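Local atomic coordinates of chitosanase (Bacillus subtilis subsp. subtilis str. 168, PDB entry 7C6C), a protein that hydrolyses internal beta-(1->4) linkages between glucosamine units of partly acetylated chitosan, as a secreted glycoside hydrolase of family 46. Residues 55-58 against 59-63; 122-125 against 126-130; 150-153 against 154-157; 178-181 against 182-186. All blocks are in the same frame, centred on the assembly; numbering follows the deposited sequence.

Interaction 1: residues 55-58 against 59-63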
loop_
_atom_site.group_PDB
_atom_site.type_symbol
_atom_site.label_atom_id
_atom_site.label_comp_id
_atom_site.label_asym_id
_atom_site.label_seq_id
_atom_site.Cartn_x
_atom_site.Cartn_y
_atom_site.Cartn_z
ATOM N N GLU A 55 -7.279 -13.462 0.154
ATOM C CA GLU A 55 -7.857 -13.194 -1.161
ATOM C C GLU A 55 -6.890 -13.548 -2.282
ATOM O O GLU A 55 -7.304 -14.113 -3.299
ATOM C CB GLU A 55 -8.328 -11.742 -1.281
ATOM C CG GLU A 55 -9.488 -11.415 -0.354
ATOM C CD GLU A 55 -10.259 -10.195 -0.786
ATOM O OE1 GLU A 55 -10.622 -10.111 -1.974
ATOM O OE2 GLU A 55 -10.502 -9.317 0.064
ATOM N N VAL A 56 -5.598 -13.236 -2.118
ATOM C CA VAL A 56 -4.622 -13.640 -3.125
ATOM C C VAL A 56 -4.659 -15.149 -3.331
ATOM O O VAL A 56 -4.693 -15.637 -4.466
ATOM C CB VAL A 56 -3.211 -13.148 -2.760
ATOM C CG1 VAL A 56 -2.196 -13.731 -3.739
ATOM C CG2 VAL A 56 -3.165 -11.637 -2.766
ATOM N N VAL A 57 -4.645 -15.911 -2.235
ATOM C CA VAL A 57 -4.609 -17.364 -2.363
ATOM C C VAL A 57 -5.915 -17.893 -2.950
ATOM O O VAL A 57 -5.901 -18.835 -3.747
ATOM C CB VAL A 57 -4.213 -18.033 -1.030
ATOM C CG1 VAL A 57 -4.197 -19.542 -1.181
ATOM C CG2 VAL A 57 -2.846 -17.525 -0.570
ATOM N N GLU A 58 -7.057 -17.277 -2.609
ATOM C CA GLU A 58 -8.327 -17.680 -3.220
ATOM C C GLU A 58 -8.303 -17.469 -4.727
ATOM O O GLU A 58 -8.721 -18.345 -5.499
ATOM C CB GLU A 58 -9.473 -16.853 -2.636
ATOM C CG GLU A 58 -9.843 -17.134 -1.202
ATOM C CD GLU A 58 -10.734 -16.029 -0.639
ATOM O OE1 GLU A 58 -10.760 -14.917 -1.227
ATOM O OE2 GLU A 58 -11.400 -16.247 0.396
ATOM N N VAL A 59 -7.847 -16.286 -5.159
ATOM C CA VAL A 59 -7.819 -15.951 -6.584
ATOM C C VAL A 59 -6.863 -16.879 -7.321
ATOM O O VAL A 59 -7.178 -17.423 -8.383
ATOM C CB VAL A 59 -7.456 -14.462 -6.774
ATOM C CG1 VAL A 59 -7.090 -14.153 -8.236
ATOM C CG2 VAL A 59 -8.590 -13.574 -6.304
ATOM N N TYR A 60 -5.676 -17.084 -6.748
ATOM C CA TYR A 60 -4.706 -17.993 -7.341
ATOM C C TYR A 60 -5.269 -19.405 -7.437
ATOM O O TYR A 60 -5.085 -20.087 -8.453
ATOM C CB TYR A 60 -3.427 -17.965 -6.498
ATOM C CG TYR A 60 -2.335 -18.904 -6.950
ATOM C CD1 TYR A 60 -1.858 -18.882 -8.255
ATOM C CD2 TYR A 60 -1.767 -19.802 -6.060
ATOM C CE1 TYR A 60 -0.848 -19.742 -8.661
ATOM C CE2 TYR A 60 -0.753 -20.656 -6.452
ATOM C CZ TYR A 60 -0.303 -20.631 -7.753
ATOM O OH TYR A 60 0.690 -21.505 -8.123
ATOM N N THR A 61 -5.993 -19.849 -6.403
ATOM C CA THR A 61 -6.526 -21.210 -6.385
ATOM C C THR A 61 -7.646 -21.393 -7.406
ATOM O O THR A 61 -7.765 -22.461 -8.014
ATOM C CB THR A 61 -6.944 -21.596 -4.961
ATOM O OG1 THR A 61 -5.784 -21.570 -4.122
ATOM C CG2 THR A 61 -7.545 -22.987 -4.907
ATOM N N LYS A 62 -8.464 -20.362 -7.626
ATOM C CA LYS A 62 -9.450 -20.442 -8.699
ATOM C C LYS A 62 -8.769 -20.596 -10.057
ATOM O O LYS A 62 -9.199 -21.401 -10.891
ATOM C CB LYS A 62 -10.363 -19.216 -8.676
ATOM C CG LYS A 62 -11.378 -19.227 -9.798
ATOM C CD LYS A 62 -12.450 -18.165 -9.637
ATOM C CE LYS A 62 -13.526 -18.353 -10.702
ATOM N NZ LYS A 62 -14.594 -17.336 -10.604
ATOM N N ALA A 63 -7.676 -19.860 -10.276
ATOM C CA ALA A 63 -6.973 -19.915 -11.551
ATOM C C ALA A 63 -6.170 -21.200 -11.700
ATOM O O ALA A 63 -6.068 -21.745 -12.806
ATOM C CB ALA A 63 -6.059 -18.697 -11.678
#

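Interaction 2: residues 122-125 against 126-130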
loop_
_atom_site.group_PDB
_atom_site.type_symbol
_atom_site.label_atom_id
_atom_site.label_comp_id
_atom_site.label_asym_id
_atom_site.label_seq_id
_atom_site.Cartn_x
_atom_site.Cartn_y
_atom_site.Cartn_z
ATOM N N ALA A 122 -8.391 3.530 -4.478
ATOM C CA ALA A 122 -7.632 4.774 -4.405
ATOM C C ALA A 122 -8.062 5.748 -5.492
ATOM O O ALA A 122 -8.193 6.951 -5.237
ATOM C CB ALA A 122 -6.133 4.496 -4.507
ATOM N N MET A 123 -8.268 5.254 -6.717
ATOM C CA MET A 123 -8.679 6.147 -7.799
ATOM C C MET A 123 -10.107 6.642 -7.607
ATOM O O MET A 123 -10.418 7.786 -7.966
ATOM C CB MET A 123 -8.513 5.471 -9.165
ATOM C CG MET A 123 -7.076 5.096 -9.533
ATOM S SD MET A 123 -5.872 6.446 -9.416
ATOM C CE MET A 123 -5.118 6.115 -7.823
ATOM N N LYS A 124 -10.981 5.803 -7.042
ATOM C CA LYS A 124 -12.360 6.213 -6.800
ATOM C C LYS A 124 -12.428 7.307 -5.744
ATOM O O LYS A 124 -13.125 8.312 -5.923
ATOM C CB LYS A 124 -13.203 5.006 -6.387
ATOM C CG LYS A 124 -14.653 5.355 -6.085
ATOM C CD LYS A 124 -15.451 4.140 -5.638
ATOM C CE LYS A 124 -16.940 4.444 -5.605
ATOM N NZ LYS A 124 -17.715 3.332 -4.999
ATOM N N ARG A 125 -11.720 7.129 -4.627
ATOM C CA ARG A 125 -11.722 8.168 -3.602
ATOM C C ARG A 125 -11.021 9.431 -4.089
ATOM O O ARG A 125 -11.415 10.542 -3.710
ATOM C CB ARG A 125 -11.110 7.649 -2.298
ATOM C CG ARG A 125 -11.921 6.538 -1.626
ATOM C CD ARG A 125 -11.802 6.589 -0.105
ATOM N NE ARG A 125 -12.405 5.431 0.561
ATOM C CZ ARG A 125 -13.673 5.365 0.951
ATOM N NH1 ARG A 125 -14.492 6.386 0.734
ATOM N NH2 ARG A 125 -14.124 4.275 1.553
ATOM N N SER A 126 -10.003 9.288 -4.945
ATOM C CA SER A 126 -9.385 10.448 -5.579
ATOM C C SER A 126 -10.400 11.210 -6.418
ATOM O O SER A 126 -10.475 12.443 -6.354
ATOM C CB SER A 126 -8.218 9.990 -6.455
ATOM O OG SER A 126 -7.152 9.486 -5.673
ATOM N N ASP A 127 -11.189 10.483 -7.219
ATOM C CA ASP A 127 -12.238 11.119 -8.006
ATOM C C ASP A 127 -13.244 11.818 -7.106
ATOM O O ASP A 127 -13.665 12.946 -7.390
ATOM C CB ASP A 127 -12.961 10.078 -8.860
ATOM C CG ASP A 127 -12.093 9.509 -9.959
ATOM O OD1 ASP A 127 -11.009 10.071 -10.220
ATOM O OD2 ASP A 127 -12.508 8.496 -10.565
ATOM N N ASN A 128 -13.639 11.163 -6.010
ATOM C CA ASN A 128 -14.602 11.770 -5.096
ATOM C C ASN A 128 -14.063 13.052 -4.475
ATOM O O ASN A 128 -14.836 13.977 -4.194
ATOM C CB ASN A 128 -15.003 10.776 -4.003
ATOM C CG ASN A 128 -15.702 9.544 -4.554
ATOM O OD1 ASN A 128 -16.250 9.564 -5.655
ATOM N ND2 ASN A 128 -15.700 8.465 -3.775
ATOM N N ALA A 129 -12.753 13.123 -4.249
ATOM C CA ALA A 129 -12.121 14.311 -3.694
ATOM C C ALA A 129 -11.753 15.342 -4.754
ATOM O O ALA A 129 -11.227 16.405 -4.408
ATOM C CB ALA A 129 -10.879 13.923 -2.884
ATOM N N GLY A 130 -12.009 15.054 -6.029
ATOM C CA GLY A 130 -11.672 15.992 -7.080
ATOM C C GLY A 130 -10.194 16.113 -7.381
ATOM O O GLY A 130 -9.760 17.138 -7.911
HETATM O O HOH W 1 -14.431 8.929 -0.846
#

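Interaction 3: residues 150-153 against 154-157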
loop_
_atom_site.group_PDB
_atom_site.type_symbol
_atom_site.label_atom_id
_atom_site.label_comp_id
_atom_site.label_asym_id
_atom_site.label_seq_id
_atom_site.Cartn_x
_atom_site.Cartn_y
_atom_site.Cartn_z
ATOM N N GLY A 150 -10.276 0.487 5.388
ATOM C CA GLY A 150 -11.258 0.145 6.396
ATOM C C GLY A 150 -11.964 1.362 6.960
ATOM O O GLY A 150 -11.935 2.458 6.396
ATOM N N ASP A 151 -12.612 1.151 8.107
ATOM C CA ASP A 151 -13.381 2.178 8.802
ATOM C C ASP A 151 -12.679 2.689 10.052
ATOM O O ASP A 151 -13.272 3.460 10.813
ATOM C CB ASP A 151 -14.766 1.645 9.191
ATOM C CG ASP A 151 -15.562 1.145 8.004
ATOM O OD1 ASP A 151 -16.352 0.193 8.181
ATOM O OD2 ASP A 151 -15.408 1.712 6.900
ATOM N N ASP A 152 -11.441 2.275 10.287
ATOM C CA ASP A 152 -10.729 2.588 11.517
ATOM C C ASP A 152 -10.078 3.964 11.419
ATOM O O ASP A 152 -9.940 4.530 10.330
ATOM C CB ASP A 152 -9.664 1.527 11.752
ATOM C CG ASP A 152 -8.687 1.445 10.615
ATOM O OD1 ASP A 152 -9.049 0.891 9.557
ATOM O OD2 ASP A 152 -7.568 1.975 10.772
ATOM N N PRO A 153 -9.633 4.526 12.550
ATOM C CA PRO A 153 -9.080 5.893 12.528
ATOM C C PRO A 153 -7.755 6.037 11.792
ATOM O O PRO A 153 -7.324 7.177 11.568
ATOM C CB PRO A 153 -8.919 6.237 14.015
ATOM C CG PRO A 153 -9.832 5.302 14.730
ATOM C CD PRO A 153 -9.826 4.041 13.929
ATOM N N ASP A 154 -7.087 4.945 11.425
ATOM C CA ASP A 154 -5.842 5.005 10.666
ATOM C C ASP A 154 -6.051 4.728 9.185
ATOM O O ASP A 154 -5.071 4.634 8.434
ATOM C CB ASP A 154 -4.828 4.003 11.225
ATOM C CG ASP A 154 -4.513 4.238 12.689
ATOM O OD1 ASP A 154 -4.420 5.410 13.108
ATOM O OD2 ASP A 154 -4.356 3.243 13.426
ATOM N N SER A 155 -7.303 4.606 8.748
ATOM C CA SER A 155 -7.614 4.157 7.402
ATOM C C SER A 155 -7.448 5.276 6.381
ATOM O O SER A 155 -7.428 6.466 6.705
ATOM C CB SER A 155 -9.048 3.640 7.325
ATOM O OG SER A 155 -9.976 4.685 7.577
ATOM N N PHE A 156 -7.347 4.853 5.121
ATOM C CA PHE A 156 -7.276 5.741 3.964
ATOM C C PHE A 156 -8.340 6.835 4.018
ATOM O O PHE A 156 -8.026 8.030 3.938
ATOM C CB PHE A 156 -7.452 4.847 2.734
ATOM C CG PHE A 156 -7.482 5.554 1.409
ATOM C CD1 PHE A 156 -6.634 6.614 1.111
ATOM C CD2 PHE A 156 -8.347 5.093 0.426
ATOM C CE1 PHE A 156 -6.675 7.206 -0.144
ATOM C CE2 PHE A 156 -8.391 5.676 -0.821
ATOM C CZ PHE A 156 -7.554 6.733 -1.109
ATOM N N TYR A 157 -9.610 6.448 4.145
ATOM C CA TYR A 157 -10.668 7.453 4.107
ATOM C C TYR A 157 -10.687 8.310 5.368
ATOM O O TYR A 157 -11.052 9.488 5.302
ATOM C CB TYR A 157 -12.025 6.806 3.820
ATOM C CG TYR A 157 -13.132 7.799 3.525
ATOM C CD1 TYR A 157 -12.944 8.838 2.620
ATOM C CD2 TYR A 157 -14.368 7.693 4.152
ATOM C CE1 TYR A 157 -13.951 9.748 2.356
ATOM C CE2 TYR A 157 -15.380 8.597 3.894
ATOM C CZ TYR A 157 -15.167 9.619 2.994
ATOM O OH TYR A 157 -16.168 10.522 2.731
HETATM O O HOH W 2 -10.696 3.888 4.272
HETATM O O HOH W 3 -6.781 2.009 13.497
#

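Interaction 4: residues 178-181 against 182-186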
loop_
_atom_site.group_PDB
_atom_site.type_symbol
_atom_site.label_atom_id
_atom_site.label_comp_id
_atom_site.label_asym_id
_atom_site.label_seq_id
_atom_site.Cartn_x
_atom_site.Cartn_y
_atom_site.Cartn_z
ATOM N N LYS A 178 -2.661 21.489 -4.568
ATOM C CA LYS A 178 -1.304 21.406 -4.042
ATOM C C LYS A 178 -1.277 21.694 -2.545
ATOM O O LYS A 178 -0.595 20.999 -1.782
ATOM C CB LYS A 178 -0.378 22.345 -4.819
ATOM C CG LYS A 178 -0.342 22.044 -6.315
ATOM C CD LYS A 178 0.702 22.871 -7.050
ATOM C CE LYS A 178 0.705 22.537 -8.531
ATOM N NZ LYS A 178 1.751 23.295 -9.279
ATOM N N LYS A 179 -2.036 22.698 -2.102
ATOM C CA LYS A 179 -2.147 22.965 -0.674
ATOM C C LYS A 179 -2.823 21.810 0.049
ATOM O O LYS A 179 -2.388 21.408 1.134
ATOM C CB LYS A 179 -2.932 24.256 -0.449
ATOM C CG LYS A 179 -2.840 24.799 0.969
ATOM C CD LYS A 179 -3.356 26.231 1.054
ATOM C CE LYS A 179 -4.850 26.273 1.346
ATOM N NZ LYS A 179 -5.433 27.628 1.111
ATOM N N TRP A 180 -3.887 21.264 -0.542
ATOM C CA TRP A 180 -4.581 20.132 0.062
ATOM C C TRP A 180 -3.649 18.939 0.230
ATOM O O TRP A 180 -3.649 18.286 1.283
ATOM C CB TRP A 180 -5.780 19.750 -0.802
ATOM C CG TRP A 180 -6.650 18.681 -0.210
ATOM C CD1 TRP A 180 -7.739 18.861 0.591
ATOM C CD2 TRP A 180 -6.507 17.264 -0.381
ATOM N NE1 TRP A 180 -8.283 17.646 0.932
ATOM C CE2 TRP A 180 -7.546 16.650 0.346
ATOM C CE3 TRP A 180 -5.601 16.457 -1.078
ATOM C CZ2 TRP A 180 -7.702 15.266 0.397
ATOM C CZ3 TRP A 180 -5.760 15.084 -1.027
ATOM C CH2 TRP A 180 -6.800 14.503 -0.294
ATOM N N LEU A 181 -2.849 18.636 -0.797
ATOM C CA LEU A 181 -1.962 17.480 -0.718
ATOM C C LEU A 181 -0.887 17.675 0.343
ATOM O O LEU A 181 -0.512 16.722 1.031
ATOM C CB LEU A 181 -1.339 17.195 -2.083
ATOM C CG LEU A 181 -0.523 15.902 -2.174
ATOM C CD1 LEU A 181 -1.411 14.686 -1.940
ATOM C CD2 LEU A 181 0.191 15.830 -3.519
ATOM N N ASN A 182 -0.376 18.898 0.498
ATOM C CA ASN A 182 0.588 19.140 1.568
ATOM C C ASN A 182 -0.037 18.887 2.933
ATOM O O ASN A 182 0.598 18.302 3.819
ATOM C CB ASN A 182 1.147 20.556 1.471
ATOM C CG ASN A 182 2.095 20.718 0.308
ATOM O OD1 ASN A 182 2.722 19.757 -0.134
ATOM N ND2 ASN A 182 2.210 21.938 -0.196
ATOM N N LYS A 183 -1.296 19.291 3.112
ATOM C CA LYS A 183 -1.977 19.007 4.368
ATOM C C LYS A 183 -2.227 17.512 4.532
ATOM O O LYS A 183 -2.124 16.983 5.645
ATOM C CB LYS A 183 -3.277 19.803 4.463
ATOM C CG LYS A 183 -3.077 21.304 4.309
ATOM C CD LYS A 183 -3.705 22.093 5.450
ATOM C CE LYS A 183 -3.510 23.597 5.259
ATOM N NZ LYS A 183 -3.597 24.358 6.541
ATOM N N PHE A 184 -2.551 16.815 3.437
ATOM C CA PHE A 184 -2.722 15.368 3.504
ATOM C C PHE A 184 -1.442 14.689 3.970
ATOM O O PHE A 184 -1.478 13.786 4.814
ATOM C CB PHE A 184 -3.134 14.820 2.139
ATOM C CG PHE A 184 -3.481 13.357 2.165
ATOM C CD1 PHE A 184 -2.500 12.388 2.015
ATOM C CD2 PHE A 184 -4.789 12.947 2.379
ATOM C CE1 PHE A 184 -2.824 11.046 2.064
ATOM C CE2 PHE A 184 -5.117 11.606 2.420
ATOM C CZ PHE A 184 -4.132 10.657 2.264
ATOM N N LEU A 185 -0.301 15.103 3.419
ATOM C CA LEU A 185 0.968 14.514 3.831
ATOM C C LEU A 185 1.239 14.781 5.310
ATOM O O LEU A 185 1.752 13.909 6.018
ATOM C CB LEU A 185 2.096 15.016 2.925
ATOM C CG LEU A 185 2.015 14.508 1.479
ATOM C CD1 LEU A 185 2.930 15.318 0.564
ATOM C CD2 LEU A 185 2.376 13.033 1.412
ATOM N N ASP A 186 0.868 15.970 5.800
ATOM C CA ASP A 186 0.981 16.265 7.228
ATOM C C ASP A 186 0.107 15.329 8.057
ATOM O O ASP A 186 0.542 14.795 9.086
ATOM C CB ASP A 186 0.547 17.706 7.497
ATOM C CG ASP A 186 1.539 18.727 6.998
ATOM O OD1 ASP A 186 2.675 18.351 6.642
ATOM O OD2 ASP A 186 1.175 19.924 6.985
HETATM O O HOH W 4 1.488 19.453 -2.572
#

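Interaction 1: residues 55-58 against 59-63
Thr61 brings its hydroxyl back to the carbonyl oxygen of Val57, one turn earlier in the helix, and Thr61 OG1 lies 3.9 Å from Val57 CG1. Because OG1 stands anti to its own carbonyl carbon (chi1 -62°), beside the backbone N, it is turned back toward the preceding turn and can donate to Val57 O at 2.8 Å. Thr61 N also donates to Val57 O, again at 2.8 Å. The two donors come to the oxygen from opposite faces of the carbonyl plane, so one acceptor is gripped twice by a single residue. This is the familiar i to i-4 hydroxyl-to-carbonyl bond of a threonine inside an alpha helix, here in the last turns of helix 52-63, within the family 46 fold of the lysozyme clan. Around it the ordinary ladder continues: Val59 N is bonded to Glu55 O, Tyr60 N to Val56 O and Lys62 N to Glu58 O, each at 2.9 Å. The first two of these are the straighter, at 166° and 169°. Methyl CG2 of Val59 lies against Glu55 O, 3.3 Å away, a van der Waals contact with a polar atom. Outside the helix the hydroxyl of Thr61 has a second polar partner, Asn67, while Val57 packs on Leu69 of a loop and on Leu73 and Leu76 of helix 73-82. Tyr60 leads away from the ladder to meet Phe106 edge-to-face, and the methyl-bearing side chain of Val59 rests on Ala109 and Lys112 of helix 104-128.

Interaction 2: residues 122-125 against 126-130
With chi1 at -68° the hydroxyl of Ser126 sits beside its own backbone N and swings back to Ala122, and a like torsion of Asn128 (-63°) holds its amide near the carbonyl of Lys124. Ser126 OG donates to Ala122 O at 2.8 Å, and Ser126 N reaches the same oxygen at 3.0 Å from the opposite face of the carbonyl plane. One residue therefore binds one carbonyl twice. Asn128 crosses the aliphatic part of Lys124, Asn128 ND2 lying 4.0 Å from Lys124 CG. That amide nitrogen also donates to a water, which accepts a second bond from Arg125 NH1 at 3.0 Å, in the plane of the guanidinium at its edge. Arg125 reaches across to helix 156-167, packing on Phe156 and Ile160, with a cation-pi contact to Tyr157 and a salt bridge from NE to Asp149 OD1. Ala129 N to Arg125 O is the last regular bond of helix 104-128; a Schellman motif ends it, with Gly130 N bonded to Asp127 O at 3.0 Å and Gly130 at positive phi (73°). A buried serine hydroxyl is thus satisfied within its own helix, while the water links the asparagine to an arginine whose charge is probably balanced mainly by Asp149.

Interaction 3: residues 150-153 against 154-157
Ser155 and Asp152 meet across a type I beta turn, Asp152 to Ser155, that leads directly into helix 156-167 with Ser155 as its N-cap. The hydroxyl of Ser155 donates to Asp152 O at 2.8 Å, lying in the plane of that carbonyl. Ser155 N closes the turn on the same oxygen at 3.1 Å, but from well above the plane, so the acceptor holds two donors in quite different directions. OG is put there by a chi1 of 64°, which sets it between the backbone N and the carbonyl carbon. From this position it also takes the N-H of Ala158 in the first turn of the helix, the capping bond proper. The side chain of Asp152 folds over the turn: OD2 accepts from Asp154 N at 3.1 Å, met from above the carboxylate plane, an Asx turn overlapping the beta turn, while OD1 rests 3.5 Å from Ser155 CB.

Further out, two waters complete the corner. One donates to the carboxylates of Asp152 and Asp154 alike, whose OD2 atoms stand 4.4 Å apart, and its two bonds probably soften the repulsion between them. Asp154 is anchored mainly elsewhere, by the backbone N-H groups of Ala196 and Asn197, which join this turn to the loop after helix 177-193. Its side chain lies about 11 Å from that of Asp35, the probable nucleophile. Pro153 O receives a bond from Arg162. The other water joins the loop to the helix start, donating to Gly150 O at 2.8 Å and accepting from Tyr157 N, also at 2.8 Å.

Interaction 4: residues 178-181 against 182-186
Over one face of the Trp180 indole lies CB of Phe184, 4.1 Å above the plane and shifted toward the rim. The phenyl ring beyond it runs alongside the indole, and the two side chains point the same way from successive turns of helix 177-193, an i to i+4 aromatic pair on the buried side of an amphipathic helix. Their planes are near parallel, at 27°, yet the rings are slid apart, the Phe184 centroid being 5.4 Å from that of the six-membered ring of Trp180, so overlap is slight. The side chains come closest at Trp180 CH2 and Phe184 CD2, 3.7 Å apart. Both residues carry CG anti to the backbone N (chi1 -174° and -173°), which sends the rings out in the same direction. Trp180 is fixed further by a hydrogen bond from NE1 to Asn164 OD1, and the pair packs against Thr163 of helix 156-167 and Met140 of helix 134-147. Leu181 joins this apolar side, with Leu181 CD1 4.4 Å from Phe184 CB and Leu181 CG 4.4 Å from Leu185 CD1, while Leu185 faces Val211 of helix 209-219. In the helix backbone, Phe184 N donates to Trp180 O at 2.8 Å, in the carbonyl plane. On the more exposed flank a water donates to Lys178 O at 2.7 Å and, weakly, to Asn182 OD1.

How the interactions relate
From the N terminus the contacts follow in series, none nesting or crossing: interactions 1, 2 and 4 join successive helical turns, each local, and interaction 3 closes the tight turn from Asp152 to Ser155. Interaction 1, in helix 52-63, stands apart, its centre about 37 Å from that of interaction 4 on the opposite side of the chain's centre. Interaction 2 ends helix 104-128, interaction 3 starts helix 156-167, and interaction 4 lies in helix 177-193, the next helix in the chain. Interactions 2 and 3 touch directly, Arg125 CD lying 3.6 Å from Phe156 CE2. Helix 134-147 provides a shared neighbour for interactions 2, 3 and 4, while helix 104-128 also packs against interaction 1.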